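Local coordinates for protein hydrogenase maturation factor (Thermoanaerobacter tengcongensis, PDB 3VTH) that probably activates carbamoyl phosphate with ATP and transfers the carbamoyl group to the C-terminal cysteine of HypE, in the maturation of [NiFe]-hydrogenases, at residues Ile381-Pro389 with Tyr420-Gly428; Ala404-Cys414 with Asn733-Ala742. One frame throughout, in Å; residues are numbered along the deposited sequence.

Contact 1 of 2, residues Ile381-Pro389 with Tyr420-Gly428; sequences IRRARGYAP and YAFISHHIG. With APC (diphosphomethylphosphonic acid adenosyl ester), chain F.
R382 reaches past H426 to the ATP analogue APC, and its chain lies along one face of the imidazole. From CB, with CG anti to the backbone N, the chain runs straight to CD; CG rests 3.6 Å from H426 CG. CD follows, 3.8 Å from the centre of the H426 ring in a CH-pi contact. A bend at chi3 (-80°) lays the guanidinium flat on the same face, the two planes 15° apart, with NE above the middle of the ring. The other face of the guanidinium meets the ribose of APC, and the amino groups part: NH1 donates to APC O1B at 3.1 Å and NH2 to APC O2B at 3.0 Å. The backbone of G428 backs the far face of H426. The stack joins the YrdC-like domain, whose APC pocket R382 lines, to the Kae1-like part that carries H426.

Behind this stack the segments are joined by the backbone bond from H426 N to R383 O (3.1 Å, 152° at the hydrogen), while A388 CB packs on H425 CB at 3.5 Å. Water 1 accepts from R383 NE and donates to I423 O. The R383 amino groups turn instead to carbonyls of K729 and Q390.

A leucine in place of R382 would probably leave APC O1B and O2B without this paired donor and the H426 face without its flat cover. Held between H426 and ribose with two bonds at its tip, the guanidinium is fixed in rotation, its positive charge presumably balanced by the phosphate it grips.

Contact 2 of 2, residues Ala404-Cys414 with Asn733-Ala742; sequences AVGGFYKNTFC and NDGGISLGQA. With FE (Fe (III) ion), chain I; AP2 (phosphomethylphosphonic acid adenosyl ester), chain H.
T412 OG1 and S738 OG both stand between their own backbone N and carbonyl carbon (chi1 57° and 68°), bringing the two hydroxyls together. S738 OG donates to T412 OG1 at 2.9 Å, T412 OG1 donates onward to G735 O at 2.7 Å, and water 6 adds a further bond to T412 OG1. Further along, the amide of Q741 grips both ends of G406: OE1 takes G406 N at 2.8 Å on a lone pair, while NE2 reaches G406 O from above the carbonyl plane at 3.2 Å. G406 packs its CA against S738 CB. A742 CB packs on C414 SG at 3.9 Å.

D734 OD1 binds the iron(III) ion at 2.2 Å and D734 N donates to AP2 O1A, while water 5 links D734 OD2 to F408 N. The K410 side chain crosses that of N733 at about a right angle, CD 3.5 Å from N733 CG; N733 OD1 accepts from G735 N, an Asx turn. H483, H487 and D507 complete the metal's protein ligands. A glycine-rich hairpin turn set against residues 733-742, which lead into helix 737-749, with the phosphate end of AP2 and the iron at one end, fits the Kae1-like, actin-type ATPase fold.

Overall arrangement
Along the chain the segments come as 381-389, 404-414, 420-428 and 733-742, so the contacts cross rather than nest. Contact 1 closes a short loop of 30 residues, joining the loop that follows strand 377-378, an outermost strand of its sheet, to strand 420-423 of the first Kae1-like subdomain. Contact 2 closes a loop of 318 residues, bringing helix 737-749 back against the turn between strands 402-404 and 414-417. Their centres lie about 10 Å apart, and they meet directly: S424 N lies 2.8 Å from F413 O and I427 N 2.9 Å from N411 O, both probable hydrogen bonds. Contact 1, at the APC site, and contact 2, at the AP2 site, thus lie side by side.

Contact 1 of 2, residues Ile381-Pro389 with Tyr420-Gly428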
loop_
_atom_site.group_PDB
_atom_site.type_symbol
_atom_site.label_atom_id
_atom_site.label_comp_id
_atom_site.label_asym_id
_atom_site.label_seq_id
_atom_site.Cartn_x
_atom_site.Cartn_y
_atom_site.Cartn_z
ATOM N N ILE A 381 -3.943 -1.019 -2.908
ATOM C CA ILE A 381 -3.180 -0.853 -4.152
ATOM C C ILE A 381 -1.758 -0.418 -3.809
ATOM O O ILE A 381 -0.798 -0.903 -4.399
ATOM C CB ILE A 381 -3.852 0.200 -5.112
ATOM C CG1 ILE A 381 -5.170 -0.335 -5.679
ATOM C CG2 ILE A 381 -2.917 0.592 -6.277
ATOM C CD1 ILE A 381 -6.419 0.130 -4.948
ATOM N N ARG A 382 -1.640 0.516 -2.857
ATOM C CA ARG A 382 -0.348 1.025 -2.446
ATOM C C ARG A 382 -0.373 1.059 -0.923
ATOM O O ARG A 382 -1.124 1.804 -0.323
ATOM C CB ARG A 382 -0.092 2.418 -3.048
ATOM C CG ARG A 382 1.319 2.996 -2.699
ATOM C CD ARG A 382 1.490 4.408 -3.318
ATOM N NE ARG A 382 1.823 4.317 -4.742
ATOM C CZ ARG A 382 2.167 5.360 -5.505
ATOM N NH1 ARG A 382 2.191 6.587 -4.991
ATOM N NH2 ARG A 382 2.491 5.170 -6.788
ATOM N N ARG A 383 0.428 0.209 -0.307
ATOM C CA ARG A 383 0.403 0.085 1.136
ATOM C C ARG A 383 1.507 0.957 1.711
ATOM O O ARG A 383 2.692 0.649 1.596
ATOM C CB ARG A 383 0.536 -1.384 1.550
ATOM C CG ARG A 383 0.481 -1.600 3.075
ATOM C CD ARG A 383 0.874 -3.047 3.444
ATOM N NE ARG A 383 1.057 -3.197 4.905
ATOM C CZ ARG A 383 0.064 -3.466 5.747
ATOM N NH1 ARG A 383 -1.181 -3.621 5.302
ATOM N NH2 ARG A 383 0.298 -3.585 7.053
ATOM N N ALA A 384 1.110 2.060 2.322
ATOM C CA ALA A 384 2.084 3.060 2.778
ATOM C C ALA A 384 1.553 3.766 4.018
ATOM O O ALA A 384 1.217 3.090 4.999
ATOM C CB ALA A 384 2.442 4.049 1.637
ATOM N N ARG A 385 1.471 5.097 4.014
ATOM C CA ARG A 385 1.111 5.826 5.246
ATOM C C ARG A 385 -0.178 5.298 5.896
ATOM O O ARG A 385 -1.189 5.080 5.205
ATOM C CB ARG A 385 0.983 7.343 5.014
ATOM C CG ARG A 385 0.612 8.120 6.314
ATOM C CD ARG A 385 0.442 9.624 6.113
ATOM N NE ARG A 385 -0.369 9.972 4.951
ATOM C CZ ARG A 385 -1.697 9.884 4.872
ATOM N NH1 ARG A 385 -2.438 9.465 5.905
ATOM N NH2 ARG A 385 -2.302 10.239 3.738
ATOM N N GLY A 386 -0.146 5.103 7.219
ATOM C CA GLY A 386 -1.344 4.633 7.931
ATOM C C GLY A 386 -1.494 3.120 7.980
ATOM O O GLY A 386 -2.243 2.611 8.818
ATOM N N TYR A 387 -0.768 2.402 7.112
ATOM C CA TYR A 387 -0.751 0.928 7.104
ATOM C C TYR A 387 0.636 0.388 7.450
ATOM O O TYR A 387 0.812 -0.294 8.451
ATOM C CB TYR A 387 -1.196 0.376 5.738
ATOM C CG TYR A 387 -2.653 0.623 5.413
ATOM C CD1 TYR A 387 -3.584 -0.436 5.432
ATOM C CD2 TYR A 387 -3.115 1.918 5.123
ATOM C CE1 TYR A 387 -4.931 -0.207 5.142
ATOM C CE2 TYR A 387 -4.457 2.155 4.836
ATOM C CZ TYR A 387 -5.362 1.093 4.840
ATOM O OH TYR A 387 -6.691 1.344 4.525
ATOM N N ALA A 388 1.619 0.678 6.602
ATOM C CA ALA A 388 3.003 0.404 6.929
ATOM C C ALA A 388 3.434 1.321 8.068
ATOM O O ALA A 388 3.030 2.488 8.121
ATOM C CB ALA A 388 3.900 0.615 5.708
ATOM N N PRO A 389 4.308 0.825 8.955
ATOM C CA PRO A 389 5.002 -0.454 8.873
ATOM C C PRO A 389 4.362 -1.586 9.711
ATOM O O PRO A 389 5.080 -2.462 10.207
ATOM C CB PRO A 389 6.360 -0.112 9.468
ATOM C CG PRO A 389 5.987 0.855 10.613
ATOM C CD PRO A 389 4.785 1.638 10.092
ATOM N N TYR A 420 6.371 -12.223 12.650
ATOM C CA TYR A 420 6.004 -11.078 11.809
ATOM C C TYR A 420 6.685 -11.051 10.454
ATOM O O TYR A 420 7.849 -11.401 10.330
ATOM C CB TYR A 420 6.302 -9.759 12.521
ATOM C CG TYR A 420 5.631 -9.579 13.863
ATOM C CD1 TYR A 420 4.245 -9.500 13.965
ATOM C CD2 TYR A 420 6.388 -9.429 15.020
ATOM C CE1 TYR A 420 3.629 -9.299 15.191
ATOM C CE2 TYR A 420 5.770 -9.242 16.269
ATOM C CZ TYR A 420 4.394 -9.176 16.329
ATOM O OH TYR A 420 3.775 -8.997 17.526
ATOM N N ALA A 421 5.938 -10.612 9.441
ATOM C CA ALA A 421 6.513 -10.257 8.153
ATOM C C ALA A 421 6.392 -8.733 8.076
ATOM O O ALA A 421 5.297 -8.196 7.912
ATOM C CB ALA A 421 5.747 -10.930 7.014
ATOM N N PHE A 422 7.512 -8.061 8.303
ATOM C CA PHE A 422 7.592 -6.617 8.215
ATOM C C PHE A 422 7.776 -6.251 6.753
ATOM O O PHE A 422 8.912 -6.167 6.266
ATOM C CB PHE A 422 8.786 -6.105 9.017
ATOM C CG PHE A 422 8.608 -6.219 10.508
ATOM C CD1 PHE A 422 7.792 -5.315 11.196
ATOM C CD2 PHE A 422 9.261 -7.219 11.226
ATOM C CE1 PHE A 422 7.620 -5.417 12.600
ATOM C CE2 PHE A 422 9.110 -7.325 12.614
ATOM C CZ PHE A 422 8.292 -6.428 13.305
ATOM N N ILE A 423 6.667 -6.091 6.044
ATOM C CA ILE A 423 6.728 -5.622 4.661
ATOM C C ILE A 423 6.887 -4.080 4.676
ATOM O O ILE A 423 6.207 -3.363 5.438
ATOM C CB ILE A 423 5.495 -6.095 3.829
ATOM C CG1 ILE A 423 5.664 -5.715 2.346
ATOM C CG2 ILE A 423 4.190 -5.530 4.413
ATOM C CD1 ILE A 423 4.614 -6.362 1.377
ATOM N N SER A 424 7.816 -3.575 3.879
ATOM C CA SER A 424 8.115 -2.150 3.907
ATOM C C SER A 424 6.975 -1.379 3.287
ATOM O O SER A 424 6.179 -1.927 2.505
ATOM C CB SER A 424 9.398 -1.859 3.127
ATOM O OG SER A 424 9.188 -1.889 1.714
ATOM N N HIS A 425 6.901 -0.102 3.625
ATOM C CA HIS A 425 6.045 0.799 2.884
ATOM C C HIS A 425 6.484 0.837 1.420
ATOM O O HIS A 425 7.622 0.511 1.095
ATOM C CB HIS A 425 6.077 2.202 3.492
ATOM C CG HIS A 425 7.418 2.881 3.436
ATOM N ND1 HIS A 425 8.425 2.628 4.347
ATOM C CD2 HIS A 425 7.897 3.844 2.607
ATOM C CE1 HIS A 425 9.469 3.394 4.071
ATOM N NE2 HIS A 425 9.175 4.140 3.021
ATOM N N HIS A 426 5.554 1.227 0.555
ATOM C CA HIS A 426 5.827 1.453 -0.869
ATOM C C HIS A 426 7.125 2.233 -1.079
ATOM O O HIS A 426 7.303 3.324 -0.515
ATOM C CB HIS A 426 4.659 2.254 -1.447
ATOM C CG HIS A 426 4.856 2.689 -2.865
ATOM N ND1 HIS A 426 5.208 3.980 -3.206
ATOM C CD2 HIS A 426 4.721 2.016 -4.027
ATOM C CE1 HIS A 426 5.281 4.085 -4.522
ATOM N NE2 HIS A 426 4.972 2.912 -5.044
ATOM N N ILE A 427 8.032 1.668 -1.872
ATOM C CA ILE A 427 9.302 2.316 -2.169
ATOM C C ILE A 427 9.214 3.003 -3.544
ATOM O O ILE A 427 9.596 4.164 -3.676
ATOM C CB ILE A 427 10.489 1.303 -2.138
ATOM C CG1 ILE A 427 10.597 0.629 -0.744
ATOM C CG2 ILE A 427 11.811 1.948 -2.603
ATOM C CD1 ILE A 427 10.927 1.602 0.416
ATOM N N GLY A 428 8.704 2.287 -4.539
ATOM C CA GLY A 428 8.498 2.859 -5.888
ATOM C C GLY A 428 9.144 1.974 -6.948
ATOM O O GLY A 428 9.721 0.943 -6.629
HETATM P PG APC F . 5.449 10.193 -9.361
HETATM O O1G APC F . 5.295 10.912 -8.045
HETATM O O2G APC F . 4.825 10.952 -10.506
HETATM O O3G APC F . 6.846 9.730 -9.660
HETATM P PB APC F . 3.354 8.456 -8.410
HETATM O O1B APC F . 3.855 8.338 -7.004
HETATM O O2B APC F . 2.765 7.185 -8.990
HETATM O O3B APC F . 4.628 8.802 -9.329
HETATM P PA APC F . 1.321 10.455 -7.089
HETATM O O1A APC F . 0.319 11.486 -7.552
HETATM O O2A APC F . 2.254 10.907 -6.025
HETATM C C3A APC F . 2.193 9.851 -8.585
HETATM O "O5'" APC F . 0.575 9.168 -6.467
HETATM C "C5'" APC F . -0.834 8.965 -6.511
HETATM C "C4'" APC F . -1.097 7.505 -6.872
HETATM O "O4'" APC F . -2.513 7.307 -6.784
HETATM C "C3'" APC F . -0.679 7.218 -8.316
HETATM O "O3'" APC F . -0.038 5.937 -8.442
HETATM C "C2'" APC F . -1.997 7.172 -9.062
HETATM O "O2'" APC F . -1.921 6.398 -10.275
HETATM C "C1'" APC F . -2.961 6.679 -7.984
HETATM N N9 APC F . -4.287 7.144 -8.374
HETATM C C8 APC F . -4.788 8.405 -8.278
HETATM N N7 APC F . -6.041 8.443 -8.796
HETATM C C5 APC F . -6.337 7.199 -9.230
HETATM C C6 APC F . -7.483 6.534 -9.887
HETATM N N6 APC F . -8.606 7.220 -10.185
HETATM N N1 APC F . -7.373 5.218 -10.174
HETATM C C2 APC F . -6.270 4.502 -9.871
HETATM N N3 APC F . -5.182 5.025 -9.283
HETATM C C4 APC F . -5.173 6.346 -8.948
HETATM O O HOH W 1 3.637 -2.868 6.369
HETATM O O HOH W 2 3.700 -2.112 1.981
HETATM O O HOH W 3 6.730 -3.575 8.168
#

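Contact 2 of 2, residues Ala404-Cys414 with Asn733-Ala742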
loop_
_atom_site.group_PDB
_atom_site.type_symbol
_atom_site.label_atom_id
_atom_site.label_comp_id
_atom_site.label_asym_id
_atom_site.label_seq_id
_atom_site.Cartn_x
_atom_site.Cartn_y
_atom_site.Cartn_z
ATOM N N ALA A 404 13.398 -10.442 1.869
ATOM C CA ALA A 404 12.868 -10.603 0.520
ATOM C C ALA A 404 12.929 -9.242 -0.161
ATOM O O ALA A 404 12.385 -8.272 0.351
ATOM C CB ALA A 404 11.445 -11.136 0.567
ATOM N N VAL A 405 13.616 -9.184 -1.305
ATOM C CA VAL A 405 14.015 -7.917 -1.899
ATOM C C VAL A 405 12.935 -7.297 -2.769
ATOM O O VAL A 405 13.044 -6.124 -3.143
ATOM C CB VAL A 405 15.354 -8.016 -2.682
ATOM C CG1 VAL A 405 16.530 -8.340 -1.720
ATOM C CG2 VAL A 405 15.259 -9.005 -3.843
ATOM N N GLY A 406 11.905 -8.077 -3.095
ATOM C CA GLY A 406 10.800 -7.563 -3.926
ATOM C C GLY A 406 11.084 -7.641 -5.415
ATOM O O GLY A 406 11.963 -8.399 -5.857
ATOM N N GLY A 407 10.337 -6.868 -6.199
ATOM C CA GLY A 407 10.493 -6.874 -7.650
ATOM C C GLY A 407 11.049 -5.553 -8.168
ATOM O O GLY A 407 11.944 -4.959 -7.560
ATOM N N PHE A 408 10.497 -5.099 -9.283
ATOM C CA PHE A 408 10.918 -3.875 -9.958
ATOM C C PHE A 408 9.831 -2.791 -9.809
ATOM O O PHE A 408 10.068 -1.774 -9.155
ATOM C CB PHE A 408 11.289 -4.171 -11.435
ATOM C CG PHE A 408 11.167 -2.978 -12.370
ATOM C CD1 PHE A 408 10.432 -3.085 -13.544
ATOM C CD2 PHE A 408 11.764 -1.757 -12.072
ATOM C CE1 PHE A 408 10.304 -1.996 -14.426
ATOM C CE2 PHE A 408 11.638 -0.669 -12.933
ATOM C CZ PHE A 408 10.908 -0.788 -14.120
ATOM N N TYR A 409 8.659 -3.007 -10.402
ATOM C CA TYR A 409 7.563 -2.045 -10.266
ATOM C C TYR A 409 7.052 -2.004 -8.842
ATOM O O TYR A 409 6.947 -3.052 -8.186
ATOM C CB TYR A 409 6.380 -2.427 -11.155
ATOM C CG TYR A 409 6.650 -2.331 -12.635
ATOM C CD1 TYR A 409 6.738 -1.090 -13.270
ATOM C CD2 TYR A 409 6.806 -3.487 -13.403
ATOM C CE1 TYR A 409 6.978 -0.995 -14.656
ATOM C CE2 TYR A 409 7.039 -3.409 -14.789
ATOM C CZ TYR A 409 7.123 -2.162 -15.401
ATOM O OH TYR A 409 7.357 -2.091 -16.756
ATOM N N LYS A 410 6.714 -0.806 -8.374
ATOM C CA LYS A 410 6.000 -0.649 -7.112
ATOM C C LYS A 410 6.710 -1.405 -5.983
ATOM O O LYS A 410 6.082 -2.080 -5.156
ATOM C CB LYS A 410 4.562 -1.165 -7.267
ATOM C CG LYS A 410 3.687 -0.358 -8.271
ATOM C CD LYS A 410 2.355 -1.094 -8.495
ATOM C CE LYS A 410 1.346 -0.314 -9.372
ATOM N NZ LYS A 410 1.871 0.059 -10.744
ATOM N N ASN A 411 8.027 -1.304 -5.961
ATOM C CA ASN A 411 8.791 -2.166 -5.075
ATOM C C ASN A 411 8.440 -2.017 -3.588
ATOM O O ASN A 411 8.220 -0.910 -3.102
ATOM C CB ASN A 411 10.284 -1.963 -5.303
ATOM C CG ASN A 411 11.133 -2.765 -4.313
ATOM O OD1 ASN A 411 11.621 -3.864 -4.619
ATOM N ND2 ASN A 411 11.285 -2.230 -3.128
ATOM N N THR A 412 8.373 -3.157 -2.890
ATOM C CA THR A 412 8.546 -3.196 -1.452
ATOM C C THR A 412 9.543 -4.329 -1.188
ATOM O O THR A 412 9.714 -5.220 -2.028
ATOM C CB THR A 412 7.238 -3.543 -0.710
ATOM O OG1 THR A 412 6.751 -4.802 -1.193
ATOM C CG2 THR A 412 6.163 -2.439 -0.905
ATOM N N PHE A 413 10.172 -4.286 -0.017
ATOM C CA PHE A 413 10.942 -5.405 0.498
ATOM C C PHE A 413 10.245 -5.912 1.755
ATOM O O PHE A 413 9.371 -5.234 2.288
ATOM C CB PHE A 413 12.400 -4.989 0.782
ATOM C CG PHE A 413 12.536 -3.870 1.786
ATOM C CD1 PHE A 413 12.518 -4.136 3.152
ATOM C CD2 PHE A 413 12.697 -2.550 1.359
ATOM C CE1 PHE A 413 12.655 -3.092 4.106
ATOM C CE2 PHE A 413 12.840 -1.500 2.294
ATOM C CZ PHE A 413 12.820 -1.770 3.661
ATOM N N CYS A 414 10.584 -7.125 2.197
ATOM C CA CYS A 414 9.959 -7.701 3.390
ATOM C C CYS A 414 11.017 -8.407 4.232
ATOM O O CYS A 414 11.870 -9.093 3.677
ATOM C CB CYS A 414 8.833 -8.666 2.980
ATOM S SG CYS A 414 7.948 -9.455 4.342
ATOM N N ASN A 733 -0.781 -6.357 -6.970
ATOM C CA ASN A 733 0.290 -5.878 -7.865
ATOM C C ASN A 733 1.676 -6.161 -7.272
ATOM O O ASN A 733 1.777 -6.782 -6.218
ATOM C CB ASN A 733 0.104 -4.403 -8.247
ATOM C CG ASN A 733 0.241 -3.456 -7.049
ATOM O OD1 ASN A 733 1.184 -3.557 -6.248
ATOM N ND2 ASN A 733 -0.697 -2.519 -6.936
ATOM N N ASP A 734 2.734 -5.714 -7.943
ATOM C CA ASP A 734 4.091 -6.071 -7.511
ATOM C C ASP A 734 4.513 -5.564 -6.132
ATOM O O ASP A 734 5.530 -6.014 -5.594
ATOM C CB ASP A 734 5.128 -5.685 -8.573
ATOM C CG ASP A 734 5.152 -6.665 -9.741
ATOM O OD1 ASP A 734 4.328 -7.601 -9.752
ATOM O OD2 ASP A 734 6.008 -6.514 -10.637
ATOM N N GLY A 735 3.740 -4.622 -5.590
ATOM C CA GLY A 735 3.880 -4.189 -4.179
ATOM C C GLY A 735 3.754 -5.342 -3.199
ATOM O O GLY A 735 4.296 -5.280 -2.101
ATOM N N GLY A 736 3.053 -6.404 -3.592
ATOM C CA GLY A 736 2.876 -7.564 -2.697
ATOM C C GLY A 736 3.907 -8.684 -2.864
ATOM O O GLY A 736 3.974 -9.579 -2.037
ATOM N N ILE A 737 4.740 -8.611 -3.903
ATOM C CA ILE A 737 5.678 -9.697 -4.258
ATOM C C ILE A 737 6.623 -10.096 -3.099
ATOM O O ILE A 737 6.841 -11.270 -2.866
ATOM C CB ILE A 737 6.488 -9.297 -5.519
ATOM C CG1 ILE A 737 5.622 -9.440 -6.794
ATOM C CG2 ILE A 737 7.800 -10.032 -5.632
ATOM C CD1 ILE A 737 5.335 -10.890 -7.240
ATOM N N SER A 738 7.160 -9.112 -2.379
ATOM C CA SER A 738 8.109 -9.394 -1.297
ATOM C C SER A 738 7.533 -10.274 -0.181
ATOM O O SER A 738 8.250 -11.074 0.403
ATOM C CB SER A 738 8.670 -8.088 -0.731
ATOM O OG SER A 738 7.639 -7.369 -0.063
ATOM N N LEU A 739 6.242 -10.140 0.122
ATOM C CA LEU A 739 5.615 -11.006 1.122
ATOM C C LEU A 739 5.573 -12.475 0.658
ATOM O O LEU A 739 5.867 -13.395 1.446
ATOM C CB LEU A 739 4.221 -10.506 1.499
ATOM C CG LEU A 739 3.456 -11.377 2.497
ATOM C CD1 LEU A 739 4.177 -11.441 3.911
ATOM C CD2 LEU A 739 2.027 -10.915 2.642
ATOM N N GLY A 740 5.223 -12.681 -0.615
ATOM C CA GLY A 740 5.233 -14.018 -1.208
ATOM C C GLY A 740 6.625 -14.636 -1.236
ATOM O O GLY A 740 6.787 -15.809 -0.860
ATOM N N GLN A 741 7.626 -13.857 -1.666
ATOM C CA GLN A 741 9.020 -14.321 -1.649
ATOM C C GLN A 741 9.428 -14.744 -0.246
ATOM O O GLN A 741 10.106 -15.755 -0.075
ATOM C CB GLN A 741 9.999 -13.236 -2.105
ATOM C CG GLN A 741 9.867 -12.778 -3.558
ATOM C CD GLN A 741 10.698 -11.535 -3.845
ATOM O OE1 GLN A 741 10.955 -10.720 -2.943
ATOM N NE2 GLN A 741 11.107 -11.369 -5.116
ATOM N N ALA A 742 9.026 -13.948 0.746
ATOM C CA ALA A 742 9.386 -14.200 2.148
ATOM C C ALA A 742 8.822 -15.514 2.656
ATOM O O ALA A 742 9.548 -16.300 3.246
ATOM C CB ALA A 742 8.942 -13.033 3.054
HETATM FE FE FE I . 3.614 -9.062 -11.262
HETATM P PB AP2 H . 4.442 -6.955 -13.604
HETATM O O1B AP2 H . 3.456 -6.982 -14.745
HETATM O O2B AP2 H . 4.522 -8.190 -12.760
HETATM O O3B AP2 H . 5.774 -6.385 -14.023
HETATM C C3A AP2 H . 3.748 -5.675 -12.524
HETATM P PA AP2 H . 2.163 -6.098 -11.744
HETATM O O1A AP2 H . 2.021 -4.952 -10.752
HETATM O O2A AP2 H . 2.016 -7.521 -11.263
HETATM O "O5'" AP2 H . 1.073 -5.940 -12.930
HETATM C "C5'" AP2 H . 0.804 -4.628 -13.408
HETATM C "C4'" AP2 H . 0.069 -4.821 -14.715
HETATM O "O4'" AP2 H . -1.265 -5.259 -14.452
HETATM C "C3'" AP2 H . -0.085 -3.531 -15.494
HETATM O "O3'" AP2 H . 1.123 -3.209 -16.191
HETATM C "C2'" AP2 H . -1.242 -3.903 -16.400
HETATM O "O2'" AP2 H . -0.688 -4.638 -17.497
HETATM C "C1'" AP2 H . -2.115 -4.803 -15.514
HETATM N N9 AP2 H . -3.251 -3.968 -15.026
HETATM C C8 AP2 H . -3.196 -2.883 -14.215
HETATM N N7 AP2 H . -4.427 -2.336 -14.021
HETATM C C5 AP2 H . -5.306 -3.082 -14.719
HETATM C C6 AP2 H . -6.771 -3.063 -14.959
HETATM N N6 AP2 H . -7.567 -2.122 -14.391
HETATM N N1 AP2 H . -7.284 -4.024 -15.775
HETATM C C2 AP2 H . -6.520 -4.986 -16.337
HETATM N N3 AP2 H . -5.181 -5.052 -16.170
HETATM C C4 AP2 H . -4.533 -4.144 -15.387
HETATM O O HOH W 4 8.059 -5.189 -6.693
HETATM O O HOH W 5 8.418 -6.004 -10.819
HETATM O O HOH W 6 7.326 -6.454 -3.532
#